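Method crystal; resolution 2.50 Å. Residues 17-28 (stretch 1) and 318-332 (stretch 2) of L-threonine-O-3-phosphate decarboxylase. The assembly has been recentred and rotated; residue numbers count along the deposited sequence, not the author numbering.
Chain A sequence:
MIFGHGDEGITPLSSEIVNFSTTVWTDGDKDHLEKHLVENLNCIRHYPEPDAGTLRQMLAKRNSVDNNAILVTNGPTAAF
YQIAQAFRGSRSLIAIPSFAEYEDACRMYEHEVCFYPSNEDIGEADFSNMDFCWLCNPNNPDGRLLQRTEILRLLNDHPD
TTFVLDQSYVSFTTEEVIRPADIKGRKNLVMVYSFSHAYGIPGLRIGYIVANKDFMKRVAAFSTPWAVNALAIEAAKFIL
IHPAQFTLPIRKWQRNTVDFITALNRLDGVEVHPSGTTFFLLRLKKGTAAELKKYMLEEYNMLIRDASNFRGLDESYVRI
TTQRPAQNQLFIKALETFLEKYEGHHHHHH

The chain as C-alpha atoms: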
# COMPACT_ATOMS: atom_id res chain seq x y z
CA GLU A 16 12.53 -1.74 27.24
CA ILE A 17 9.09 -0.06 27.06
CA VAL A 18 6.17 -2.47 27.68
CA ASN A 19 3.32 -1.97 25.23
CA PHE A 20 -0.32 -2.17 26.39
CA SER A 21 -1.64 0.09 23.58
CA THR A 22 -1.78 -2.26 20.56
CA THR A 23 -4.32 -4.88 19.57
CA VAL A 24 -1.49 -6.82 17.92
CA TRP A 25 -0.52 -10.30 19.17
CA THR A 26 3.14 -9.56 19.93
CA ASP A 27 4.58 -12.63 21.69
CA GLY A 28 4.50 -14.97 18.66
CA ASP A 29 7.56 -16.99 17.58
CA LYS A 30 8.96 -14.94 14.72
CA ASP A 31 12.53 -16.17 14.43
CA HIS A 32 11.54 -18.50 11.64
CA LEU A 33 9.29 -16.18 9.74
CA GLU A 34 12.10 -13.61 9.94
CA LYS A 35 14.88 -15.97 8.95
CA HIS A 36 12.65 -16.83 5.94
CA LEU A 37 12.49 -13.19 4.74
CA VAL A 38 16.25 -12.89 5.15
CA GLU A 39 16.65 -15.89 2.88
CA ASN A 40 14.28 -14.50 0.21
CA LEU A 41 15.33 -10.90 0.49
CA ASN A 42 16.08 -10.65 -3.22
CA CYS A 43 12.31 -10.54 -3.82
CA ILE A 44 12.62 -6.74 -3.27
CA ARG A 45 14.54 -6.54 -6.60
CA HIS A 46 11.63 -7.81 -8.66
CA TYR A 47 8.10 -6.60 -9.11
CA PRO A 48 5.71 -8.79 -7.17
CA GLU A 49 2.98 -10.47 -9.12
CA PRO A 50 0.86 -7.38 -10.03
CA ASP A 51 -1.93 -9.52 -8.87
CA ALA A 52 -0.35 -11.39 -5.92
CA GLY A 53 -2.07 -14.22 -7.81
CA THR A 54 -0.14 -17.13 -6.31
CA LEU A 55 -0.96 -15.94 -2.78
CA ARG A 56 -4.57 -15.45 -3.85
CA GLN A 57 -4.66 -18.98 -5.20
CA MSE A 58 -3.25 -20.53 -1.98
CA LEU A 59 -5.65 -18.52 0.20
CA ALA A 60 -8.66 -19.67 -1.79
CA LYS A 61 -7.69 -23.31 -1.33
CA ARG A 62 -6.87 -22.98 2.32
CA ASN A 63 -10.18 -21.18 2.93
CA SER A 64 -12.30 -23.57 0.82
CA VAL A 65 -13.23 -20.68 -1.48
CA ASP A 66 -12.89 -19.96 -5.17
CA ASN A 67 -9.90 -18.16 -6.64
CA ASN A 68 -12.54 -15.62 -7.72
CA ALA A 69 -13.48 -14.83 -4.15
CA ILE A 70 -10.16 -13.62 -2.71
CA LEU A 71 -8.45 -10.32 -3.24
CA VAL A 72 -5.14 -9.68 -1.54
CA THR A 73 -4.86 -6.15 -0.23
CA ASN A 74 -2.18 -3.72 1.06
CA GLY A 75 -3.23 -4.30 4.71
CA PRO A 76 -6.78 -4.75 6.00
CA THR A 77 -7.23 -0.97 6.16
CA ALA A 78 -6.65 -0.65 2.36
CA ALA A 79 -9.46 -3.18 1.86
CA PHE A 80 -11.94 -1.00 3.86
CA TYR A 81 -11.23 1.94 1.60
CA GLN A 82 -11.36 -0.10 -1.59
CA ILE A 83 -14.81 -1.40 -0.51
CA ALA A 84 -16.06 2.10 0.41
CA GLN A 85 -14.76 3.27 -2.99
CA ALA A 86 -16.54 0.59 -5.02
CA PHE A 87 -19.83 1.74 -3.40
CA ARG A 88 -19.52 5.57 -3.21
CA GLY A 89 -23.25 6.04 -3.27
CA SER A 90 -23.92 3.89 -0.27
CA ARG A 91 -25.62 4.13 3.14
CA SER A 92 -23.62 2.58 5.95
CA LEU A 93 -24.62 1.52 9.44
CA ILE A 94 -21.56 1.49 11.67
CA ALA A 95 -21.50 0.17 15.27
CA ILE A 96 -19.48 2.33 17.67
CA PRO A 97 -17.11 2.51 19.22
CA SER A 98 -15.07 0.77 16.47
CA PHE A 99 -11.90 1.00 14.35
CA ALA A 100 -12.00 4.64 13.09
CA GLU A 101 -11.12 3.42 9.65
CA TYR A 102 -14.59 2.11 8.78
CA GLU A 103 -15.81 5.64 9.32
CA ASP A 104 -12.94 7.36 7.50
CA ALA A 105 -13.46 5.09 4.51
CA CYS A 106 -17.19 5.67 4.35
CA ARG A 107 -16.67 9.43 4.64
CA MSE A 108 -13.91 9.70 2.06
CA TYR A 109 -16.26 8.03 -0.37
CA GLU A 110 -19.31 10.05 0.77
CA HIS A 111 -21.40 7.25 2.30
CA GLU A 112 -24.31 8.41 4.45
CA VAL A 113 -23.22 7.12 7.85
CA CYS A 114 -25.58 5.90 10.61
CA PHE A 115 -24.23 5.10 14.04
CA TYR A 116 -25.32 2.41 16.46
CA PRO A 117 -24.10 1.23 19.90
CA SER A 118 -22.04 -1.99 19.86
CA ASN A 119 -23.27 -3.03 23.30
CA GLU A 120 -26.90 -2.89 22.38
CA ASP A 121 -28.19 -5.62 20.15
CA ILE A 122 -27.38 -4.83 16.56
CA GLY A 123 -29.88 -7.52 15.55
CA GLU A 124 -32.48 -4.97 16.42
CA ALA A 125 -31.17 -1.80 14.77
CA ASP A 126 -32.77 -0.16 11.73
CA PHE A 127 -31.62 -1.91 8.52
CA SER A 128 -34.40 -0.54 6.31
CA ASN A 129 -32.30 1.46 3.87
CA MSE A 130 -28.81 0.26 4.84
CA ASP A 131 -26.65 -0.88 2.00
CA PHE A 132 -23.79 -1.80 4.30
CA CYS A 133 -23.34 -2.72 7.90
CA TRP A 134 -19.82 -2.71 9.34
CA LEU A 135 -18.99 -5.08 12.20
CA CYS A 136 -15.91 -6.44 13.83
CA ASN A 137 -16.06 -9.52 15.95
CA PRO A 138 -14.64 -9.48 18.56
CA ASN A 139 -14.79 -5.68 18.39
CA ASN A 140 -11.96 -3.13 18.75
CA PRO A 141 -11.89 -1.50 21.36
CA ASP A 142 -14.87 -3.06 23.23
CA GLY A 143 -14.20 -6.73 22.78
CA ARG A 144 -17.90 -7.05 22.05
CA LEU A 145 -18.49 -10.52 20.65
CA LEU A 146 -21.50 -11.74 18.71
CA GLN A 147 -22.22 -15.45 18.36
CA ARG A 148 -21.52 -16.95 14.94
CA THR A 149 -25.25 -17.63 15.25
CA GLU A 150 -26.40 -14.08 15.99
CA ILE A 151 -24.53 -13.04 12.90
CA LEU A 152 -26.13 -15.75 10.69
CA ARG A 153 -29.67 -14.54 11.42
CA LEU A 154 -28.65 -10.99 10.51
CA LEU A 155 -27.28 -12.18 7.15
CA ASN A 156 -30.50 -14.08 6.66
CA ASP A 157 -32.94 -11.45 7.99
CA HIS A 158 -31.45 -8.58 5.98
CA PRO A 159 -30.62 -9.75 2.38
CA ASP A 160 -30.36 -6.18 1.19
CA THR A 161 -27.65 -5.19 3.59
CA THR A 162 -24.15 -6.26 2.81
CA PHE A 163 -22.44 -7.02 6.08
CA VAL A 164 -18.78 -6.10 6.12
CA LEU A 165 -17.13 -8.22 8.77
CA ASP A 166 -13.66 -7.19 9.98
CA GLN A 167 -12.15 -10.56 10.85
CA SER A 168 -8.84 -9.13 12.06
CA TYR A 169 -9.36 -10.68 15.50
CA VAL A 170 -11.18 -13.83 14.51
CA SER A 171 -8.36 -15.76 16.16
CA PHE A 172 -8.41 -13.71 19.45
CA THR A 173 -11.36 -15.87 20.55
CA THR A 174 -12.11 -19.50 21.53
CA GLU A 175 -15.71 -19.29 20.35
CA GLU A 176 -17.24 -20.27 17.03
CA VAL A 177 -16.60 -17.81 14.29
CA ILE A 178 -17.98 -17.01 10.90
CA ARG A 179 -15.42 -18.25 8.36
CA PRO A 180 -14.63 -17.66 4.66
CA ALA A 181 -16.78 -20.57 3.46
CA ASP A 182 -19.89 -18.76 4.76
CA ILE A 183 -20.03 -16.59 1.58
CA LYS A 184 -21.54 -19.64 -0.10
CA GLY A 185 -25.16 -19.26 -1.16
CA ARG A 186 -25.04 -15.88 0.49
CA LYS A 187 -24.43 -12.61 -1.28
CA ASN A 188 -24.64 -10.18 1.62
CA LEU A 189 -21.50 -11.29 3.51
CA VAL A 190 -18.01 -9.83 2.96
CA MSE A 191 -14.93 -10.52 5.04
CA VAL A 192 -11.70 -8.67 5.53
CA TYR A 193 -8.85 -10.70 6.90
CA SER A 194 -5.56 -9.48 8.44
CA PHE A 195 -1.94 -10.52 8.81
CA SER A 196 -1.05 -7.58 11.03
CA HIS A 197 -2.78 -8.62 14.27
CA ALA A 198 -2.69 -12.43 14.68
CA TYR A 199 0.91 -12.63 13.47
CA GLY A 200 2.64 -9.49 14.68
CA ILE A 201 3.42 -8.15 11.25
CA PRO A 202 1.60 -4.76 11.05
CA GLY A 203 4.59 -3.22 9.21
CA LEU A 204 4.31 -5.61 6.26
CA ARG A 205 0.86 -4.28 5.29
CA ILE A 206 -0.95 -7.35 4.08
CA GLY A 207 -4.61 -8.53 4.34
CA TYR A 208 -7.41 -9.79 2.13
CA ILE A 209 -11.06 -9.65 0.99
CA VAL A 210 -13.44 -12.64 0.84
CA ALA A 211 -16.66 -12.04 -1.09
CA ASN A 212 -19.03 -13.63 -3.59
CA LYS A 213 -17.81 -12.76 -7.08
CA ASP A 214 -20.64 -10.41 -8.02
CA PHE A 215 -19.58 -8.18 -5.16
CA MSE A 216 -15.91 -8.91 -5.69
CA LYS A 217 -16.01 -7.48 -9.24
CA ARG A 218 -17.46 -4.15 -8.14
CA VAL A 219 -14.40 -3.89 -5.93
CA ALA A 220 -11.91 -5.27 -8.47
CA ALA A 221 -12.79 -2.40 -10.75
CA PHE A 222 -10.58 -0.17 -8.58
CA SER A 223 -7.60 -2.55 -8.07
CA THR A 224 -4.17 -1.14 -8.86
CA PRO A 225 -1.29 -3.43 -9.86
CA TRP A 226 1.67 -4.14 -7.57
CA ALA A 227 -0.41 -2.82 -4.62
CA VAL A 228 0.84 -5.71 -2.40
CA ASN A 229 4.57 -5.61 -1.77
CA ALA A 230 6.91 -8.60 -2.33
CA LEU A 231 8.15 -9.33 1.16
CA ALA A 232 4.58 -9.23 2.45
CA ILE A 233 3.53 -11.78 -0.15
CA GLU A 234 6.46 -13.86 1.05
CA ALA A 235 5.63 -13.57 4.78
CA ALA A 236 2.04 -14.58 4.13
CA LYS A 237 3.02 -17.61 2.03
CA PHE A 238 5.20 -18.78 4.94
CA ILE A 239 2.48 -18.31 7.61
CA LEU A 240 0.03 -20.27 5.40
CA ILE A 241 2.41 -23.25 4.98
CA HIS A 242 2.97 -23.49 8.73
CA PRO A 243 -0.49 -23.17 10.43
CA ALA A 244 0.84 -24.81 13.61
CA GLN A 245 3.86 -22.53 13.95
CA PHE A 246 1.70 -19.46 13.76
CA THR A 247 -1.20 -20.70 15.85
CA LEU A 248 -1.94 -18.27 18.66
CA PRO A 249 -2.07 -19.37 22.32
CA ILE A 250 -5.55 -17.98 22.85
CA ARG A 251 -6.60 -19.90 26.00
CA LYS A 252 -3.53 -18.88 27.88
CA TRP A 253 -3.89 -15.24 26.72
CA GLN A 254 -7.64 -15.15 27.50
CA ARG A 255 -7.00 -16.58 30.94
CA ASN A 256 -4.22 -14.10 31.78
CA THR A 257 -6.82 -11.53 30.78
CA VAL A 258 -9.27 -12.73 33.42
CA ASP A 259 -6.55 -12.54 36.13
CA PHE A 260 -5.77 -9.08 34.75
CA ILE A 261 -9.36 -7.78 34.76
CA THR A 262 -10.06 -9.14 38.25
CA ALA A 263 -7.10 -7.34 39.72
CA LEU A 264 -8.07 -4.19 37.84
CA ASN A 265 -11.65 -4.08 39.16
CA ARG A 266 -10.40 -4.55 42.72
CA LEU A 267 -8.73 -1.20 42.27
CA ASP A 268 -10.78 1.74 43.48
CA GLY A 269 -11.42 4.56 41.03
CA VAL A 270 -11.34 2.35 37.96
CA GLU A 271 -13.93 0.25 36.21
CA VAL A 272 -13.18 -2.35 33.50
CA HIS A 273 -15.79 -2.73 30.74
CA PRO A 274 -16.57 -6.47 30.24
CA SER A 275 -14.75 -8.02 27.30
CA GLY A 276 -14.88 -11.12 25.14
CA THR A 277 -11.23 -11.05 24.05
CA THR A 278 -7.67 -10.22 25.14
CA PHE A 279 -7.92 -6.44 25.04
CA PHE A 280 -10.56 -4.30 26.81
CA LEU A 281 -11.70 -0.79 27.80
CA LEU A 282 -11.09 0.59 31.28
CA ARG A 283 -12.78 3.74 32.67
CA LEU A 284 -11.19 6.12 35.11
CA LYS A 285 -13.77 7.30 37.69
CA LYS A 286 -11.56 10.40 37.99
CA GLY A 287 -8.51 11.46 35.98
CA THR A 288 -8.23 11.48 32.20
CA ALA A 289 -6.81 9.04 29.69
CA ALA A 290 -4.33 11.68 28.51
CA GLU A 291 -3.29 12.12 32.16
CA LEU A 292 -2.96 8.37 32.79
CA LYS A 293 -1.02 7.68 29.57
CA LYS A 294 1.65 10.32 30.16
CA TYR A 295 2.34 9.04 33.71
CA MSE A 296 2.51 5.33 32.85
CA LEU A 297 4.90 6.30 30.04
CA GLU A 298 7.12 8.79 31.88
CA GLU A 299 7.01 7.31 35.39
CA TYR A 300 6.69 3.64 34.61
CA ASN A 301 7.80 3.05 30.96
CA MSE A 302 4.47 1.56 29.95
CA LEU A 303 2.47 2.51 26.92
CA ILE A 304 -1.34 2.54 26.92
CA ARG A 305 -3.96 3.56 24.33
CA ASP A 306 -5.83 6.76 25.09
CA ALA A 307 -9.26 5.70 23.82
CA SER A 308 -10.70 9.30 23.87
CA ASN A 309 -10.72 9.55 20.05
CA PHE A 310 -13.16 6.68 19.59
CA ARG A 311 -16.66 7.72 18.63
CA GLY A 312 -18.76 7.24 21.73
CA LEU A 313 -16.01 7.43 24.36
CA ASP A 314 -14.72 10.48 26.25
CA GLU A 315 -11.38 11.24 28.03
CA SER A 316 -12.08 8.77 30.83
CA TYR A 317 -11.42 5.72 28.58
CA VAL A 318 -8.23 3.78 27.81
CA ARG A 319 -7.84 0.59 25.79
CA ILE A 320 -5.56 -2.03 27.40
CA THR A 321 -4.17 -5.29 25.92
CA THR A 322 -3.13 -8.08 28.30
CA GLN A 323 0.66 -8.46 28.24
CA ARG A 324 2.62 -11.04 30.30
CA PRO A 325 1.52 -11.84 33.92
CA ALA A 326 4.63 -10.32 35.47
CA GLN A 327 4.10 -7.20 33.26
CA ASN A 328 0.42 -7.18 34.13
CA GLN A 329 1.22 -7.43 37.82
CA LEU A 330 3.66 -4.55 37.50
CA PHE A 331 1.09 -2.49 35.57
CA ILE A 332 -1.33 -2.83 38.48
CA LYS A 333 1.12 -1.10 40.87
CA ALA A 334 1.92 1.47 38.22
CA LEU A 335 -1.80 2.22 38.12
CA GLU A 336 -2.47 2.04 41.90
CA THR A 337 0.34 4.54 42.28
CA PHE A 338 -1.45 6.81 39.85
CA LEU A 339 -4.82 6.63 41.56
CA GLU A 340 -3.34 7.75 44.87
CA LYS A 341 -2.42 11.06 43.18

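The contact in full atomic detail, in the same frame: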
# COMPACT_ATOMS: atom_id res chain seq x y z
N ILE A 17 10.46 -0.46 26.79
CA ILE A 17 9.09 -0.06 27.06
C ILE A 17 8.10 -1.22 26.83
O ILE A 17 8.15 -1.90 25.80
CB ILE A 17 8.66 1.12 26.18
CG1 ILE A 17 9.33 2.42 26.65
CG2 ILE A 17 7.13 1.27 26.18
CD1 ILE A 17 9.00 3.66 25.76
N VAL A 18 7.19 -1.43 27.78
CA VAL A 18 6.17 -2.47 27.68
C VAL A 18 4.87 -1.92 27.08
O VAL A 18 4.32 -0.92 27.59
CB VAL A 18 5.88 -3.08 29.07
CG1 VAL A 18 4.83 -4.22 28.98
CG2 VAL A 18 7.19 -3.55 29.70
N ASN A 19 4.40 -2.55 26.01
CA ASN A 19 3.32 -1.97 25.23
C ASN A 19 1.95 -2.58 25.50
O ASN A 19 1.75 -3.76 25.25
CB ASN A 19 3.63 -2.04 23.75
CG ASN A 19 2.84 -1.03 22.95
OD1 ASN A 19 1.90 -0.42 23.45
ND2 ASN A 19 3.22 -0.83 21.72
N PHE A 20 1.03 -1.76 26.01
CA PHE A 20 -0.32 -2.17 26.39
C PHE A 20 -1.32 -1.52 25.39
O PHE A 20 -2.52 -1.74 25.45
CB PHE A 20 -0.67 -1.76 27.86
CG PHE A 20 0.12 -2.49 28.93
CD1 PHE A 20 -0.38 -3.63 29.55
CD2 PHE A 20 1.36 -2.03 29.33
CE1 PHE A 20 0.35 -4.33 30.50
CE2 PHE A 20 2.08 -2.72 30.28
CZ PHE A 20 1.59 -3.87 30.86
N SER A 21 -0.80 -0.73 24.46
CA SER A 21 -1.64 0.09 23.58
C SER A 21 -2.02 -0.50 22.20
O SER A 21 -2.76 0.12 21.45
CB SER A 21 -0.95 1.41 23.35
OG SER A 21 -0.01 1.27 22.31
N THR A 22 -1.50 -1.68 21.85
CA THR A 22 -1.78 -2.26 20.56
C THR A 22 -2.67 -3.50 20.65
O THR A 22 -2.63 -4.23 21.60
CB THR A 22 -0.46 -2.53 19.69
OG1 THR A 22 0.12 -3.80 19.99
CG2 THR A 22 0.59 -1.41 19.88
N THR A 23 -3.52 -3.69 19.65
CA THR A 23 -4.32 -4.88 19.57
C THR A 23 -3.61 -5.90 18.69
O THR A 23 -4.25 -6.73 18.08
CB THR A 23 -5.72 -4.61 19.02
OG1 THR A 23 -5.63 -3.99 17.74
CG2 THR A 23 -6.52 -3.69 19.99
N VAL A 24 -2.29 -5.81 18.62
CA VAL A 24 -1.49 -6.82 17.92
C VAL A 24 -0.98 -7.93 18.86
O VAL A 24 -0.39 -7.65 19.90
CB VAL A 24 -0.31 -6.13 17.17
CG1 VAL A 24 0.60 -7.15 16.52
CG2 VAL A 24 -0.86 -5.11 16.14
N TRP A 25 -1.19 -9.19 18.49
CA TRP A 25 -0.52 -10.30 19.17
C TRP A 25 1.00 -10.27 18.95
O TRP A 25 1.51 -10.57 17.89
CB TRP A 25 -1.12 -11.66 18.78
CG TRP A 25 -0.28 -12.82 19.24
CD1 TRP A 25 0.36 -13.73 18.44
CD2 TRP A 25 0.04 -13.19 20.59
NE1 TRP A 25 1.04 -14.64 19.19
CE2 TRP A 25 0.86 -14.35 20.52
CE3 TRP A 25 -0.30 -12.68 21.84
CZ2 TRP A 25 1.37 -14.99 21.66
CZ3 TRP A 25 0.20 -13.32 22.99
CH2 TRP A 25 1.03 -14.47 22.88
N THR A 26 1.72 -9.94 20.02
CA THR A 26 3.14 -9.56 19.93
C THR A 26 4.16 -10.64 20.35
O THR A 26 5.34 -10.57 20.00
CB THR A 26 3.33 -8.24 20.68
OG1 THR A 26 3.23 -7.15 19.74
CG2 THR A 26 4.61 -8.17 21.44
N ASP A 27 3.70 -11.64 21.08
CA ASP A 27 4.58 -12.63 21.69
C ASP A 27 4.75 -13.88 20.83
O ASP A 27 5.25 -14.88 21.32
CB ASP A 27 4.07 -13.01 23.09
CG ASP A 27 4.97 -12.49 24.21
OD1 ASP A 27 5.71 -11.54 23.96
OD2 ASP A 27 4.94 -13.03 25.35
N GLY A 28 4.35 -13.83 19.56
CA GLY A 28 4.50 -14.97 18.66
C GLY A 28 5.96 -15.36 18.44
O GLY A 28 6.85 -14.57 18.69
N VAL A 318 -9.42 4.33 28.45
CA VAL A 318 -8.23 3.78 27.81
C VAL A 318 -8.49 2.36 27.31
O VAL A 318 -9.29 1.63 27.88
CB VAL A 318 -6.99 3.78 28.74
CG1 VAL A 318 -6.74 5.16 29.29
CG2 VAL A 318 -7.16 2.79 29.87
N ARG A 319 -7.83 1.98 26.23
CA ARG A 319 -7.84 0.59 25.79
C ARG A 319 -6.56 -0.08 26.30
O ARG A 319 -5.47 0.48 26.14
CB ARG A 319 -7.92 0.49 24.24
CG ARG A 319 -8.28 -0.93 23.74
CD ARG A 319 -8.23 -1.08 22.27
NE ARG A 319 -6.90 -0.73 21.81
CZ ARG A 319 -6.61 -0.25 20.61
NH1 ARG A 319 -7.56 -0.07 19.69
NH2 ARG A 319 -5.35 0.03 20.34
N ILE A 320 -6.70 -1.26 26.90
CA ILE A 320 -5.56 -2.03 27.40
C ILE A 320 -5.53 -3.48 26.87
O ILE A 320 -6.52 -4.21 26.99
CB ILE A 320 -5.61 -2.16 28.93
CG1 ILE A 320 -5.89 -0.81 29.60
CG2 ILE A 320 -4.33 -2.83 29.46
CD1 ILE A 320 -4.68 -0.09 30.06
N THR A 321 -4.39 -3.90 26.28
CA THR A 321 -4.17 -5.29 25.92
C THR A 321 -3.32 -6.05 26.94
O THR A 321 -2.19 -5.67 27.22
CB THR A 321 -3.45 -5.44 24.55
OG1 THR A 321 -4.08 -4.60 23.60
CG2 THR A 321 -3.46 -6.92 24.07
N THR A 322 -3.87 -7.15 27.44
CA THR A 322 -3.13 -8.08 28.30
C THR A 322 -1.74 -8.46 27.76
O THR A 322 -1.62 -9.04 26.71
CB THR A 322 -3.96 -9.35 28.48
OG1 THR A 322 -5.25 -8.98 28.97
CG2 THR A 322 -3.25 -10.41 29.40
N GLN A 323 -0.72 -8.11 28.52
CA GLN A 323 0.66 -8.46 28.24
C GLN A 323 1.04 -9.69 29.09
O GLN A 323 0.18 -10.49 29.41
CB GLN A 323 1.56 -7.25 28.50
CG GLN A 323 1.23 -6.04 27.57
CD GLN A 323 1.17 -6.46 26.05
OE1 GLN A 323 2.12 -7.01 25.51
NE2 GLN A 323 0.02 -6.23 25.41
N ARG A 324 2.30 -9.88 29.43
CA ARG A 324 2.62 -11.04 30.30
C ARG A 324 2.15 -10.88 31.79
O ARG A 324 1.95 -9.77 32.27
CB ARG A 324 4.11 -11.35 30.25
CG ARG A 324 4.59 -11.83 28.91
CD ARG A 324 6.12 -11.81 28.87
NE ARG A 324 6.64 -12.03 27.52
CZ ARG A 324 7.93 -12.03 27.20
NH1 ARG A 324 8.29 -12.24 25.94
NH2 ARG A 324 8.86 -11.81 28.12
N PRO A 325 1.98 -11.99 32.52
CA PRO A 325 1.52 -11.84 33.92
C PRO A 325 2.42 -10.93 34.74
O PRO A 325 1.93 -9.92 35.27
CB PRO A 325 1.55 -13.26 34.45
CG PRO A 325 1.30 -14.10 33.27
CD PRO A 325 2.06 -13.41 32.13
N ALA A 326 3.71 -11.24 34.82
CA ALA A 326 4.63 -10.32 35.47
C ALA A 326 4.48 -8.84 35.00
O ALA A 326 4.57 -7.94 35.80
CB ALA A 326 6.08 -10.79 35.34
N GLN A 327 4.25 -8.59 33.72
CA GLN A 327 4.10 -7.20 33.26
C GLN A 327 2.77 -6.67 33.73
O GLN A 327 2.64 -5.50 34.03
CB GLN A 327 4.17 -7.11 31.72
CG GLN A 327 5.57 -6.82 31.13
CD GLN A 327 5.89 -7.64 29.88
OE1 GLN A 327 5.03 -8.28 29.27
NE2 GLN A 327 7.16 -7.66 29.54
N ASN A 328 1.76 -7.54 33.73
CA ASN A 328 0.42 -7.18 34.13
C ASN A 328 0.45 -6.82 35.61
O ASN A 328 -0.10 -5.80 36.03
CB ASN A 328 -0.59 -8.32 33.88
CG ASN A 328 -0.72 -8.68 32.41
OD1 ASN A 328 -0.35 -7.91 31.53
ND2 ASN A 328 -1.25 -9.88 32.14
N GLN A 329 1.12 -7.65 36.39
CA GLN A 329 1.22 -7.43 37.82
C GLN A 329 1.83 -6.04 38.04
O GLN A 329 1.28 -5.19 38.74
CB GLN A 329 2.05 -8.54 38.47
CG GLN A 329 2.00 -8.58 40.01
CD GLN A 329 0.65 -9.05 40.58
OE1 GLN A 329 -0.40 -8.96 39.92
NE2 GLN A 329 0.67 -9.57 41.84
N LEU A 330 2.94 -5.79 37.37
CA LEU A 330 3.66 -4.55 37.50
C LEU A 330 2.91 -3.33 36.92
O LEU A 330 3.22 -2.17 37.25
CB LEU A 330 5.00 -4.72 36.83
CG LEU A 330 5.92 -3.52 36.80
CD1 LEU A 330 5.90 -2.83 38.16
CD2 LEU A 330 7.33 -4.01 36.41
N PHE A 331 1.92 -3.57 36.07
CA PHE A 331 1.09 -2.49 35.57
C PHE A 331 0.03 -2.10 36.60
O PHE A 331 -0.38 -0.95 36.68
CB PHE A 331 0.46 -2.90 34.23
CG PHE A 331 -0.66 -2.01 33.79
CD1 PHE A 331 -0.52 -1.22 32.67
CD2 PHE A 331 -1.86 -1.99 34.48
CE1 PHE A 331 -1.57 -0.41 32.25
CE2 PHE A 331 -2.90 -1.17 34.08
CZ PHE A 331 -2.76 -0.39 32.97
N ILE A 332 -0.39 -3.08 37.39
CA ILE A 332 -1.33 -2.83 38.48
C ILE A 332 -0.77 -1.89 39.58
O ILE A 332 -1.49 -1.05 40.11
CB ILE A 332 -1.78 -4.13 39.12
CG1 ILE A 332 -2.52 -4.98 38.10
CG2 ILE A 332 -2.66 -3.85 40.35
CD1 ILE A 332 -3.98 -4.67 38.08
O HOH W 1 0.46 -6.67 22.41

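Nearly three hundred residues separate these two stretches in sequence, yet they bury 729 Å² of surface between them. The first is mostly loop or turn, with strand geometry at Val-18 and Asn-19 near its start; the second opens in a strand that began earlier in the chain and runs through Thr-321, turns, and enters a helix at Pro-325, with Arg-324 at the N-cap position. The backbones come closest at Phe-20 and Thr-321, whose CA atoms lie 5.0 Å apart.

At that point a nearly straight main-chain hydrogen bond joins the two, Thr-321 N donating to Phe-20 O over 3.0 Å. Side chains of the second stretch then reach the next carbonyls along the loop. Arg-319 NH2 donates to Ser-21 O at 2.8 Å, in the plane of the guanidinium, where its N-H bonds point. Thr-321 OG1 donates to Thr-22 O at a very short 2.5 Å. Donor side chains suit this place because a loop leaves carbonyls without the regular partners of a sheet. Above one face of the same guanidinium lies the methyl of Thr-23, with CG2 3.5 Å from Arg-319 CZ; the flat group thus bonds at its edge and packs against carbon on its face.

The apolar centre is the buried ring of Phe-20, which has more of its area covered by the other stretch than any other residue here. Its CB points sideways, but the end of the side chain comes nearer to the second stretch. Gln-323 CG lies over one face, 3.7 Å from the ring centroid in a CH-pi contact, and Phe-331 lies over the opposite face. The two aromatic rings meet obliquely, planes at 48° and centroids 4.7 Å apart, while Phe-20 CZ touches Phe-331 CB at 3.7 Å. Ile-320 adds an aliphatic contact, CG2 to Phe-20 CD1 at 4.0 Å. Nearby, Val-18 CG1 packs on Gln-327 CG at 3.5 Å, a use of glutamine's methylene carbons.

Gln-323 serves both chemistries. While its CG covers the Phe-20 ring, its amide NE2 donates to Thr-321 O at 2.9 Å within its own stretch, and also to a water at 3.1 Å from NE2. That water donates to Val-24 O, 2.8 Å from the water oxygen, so it bridges the two stretches.

Charge closes the exposed end. Asp-27 and Arg-324 form a salt bridge in which NE of Arg-324 donates to OD2 of Asp-27 at 2.9 Å; a weak second bond runs from Arg-324 NH1 to Asp-27 OD1 at 3.3 Å. The paired oxygens of a carboxylate match the neighbouring N-H groups along a guanidinium edge.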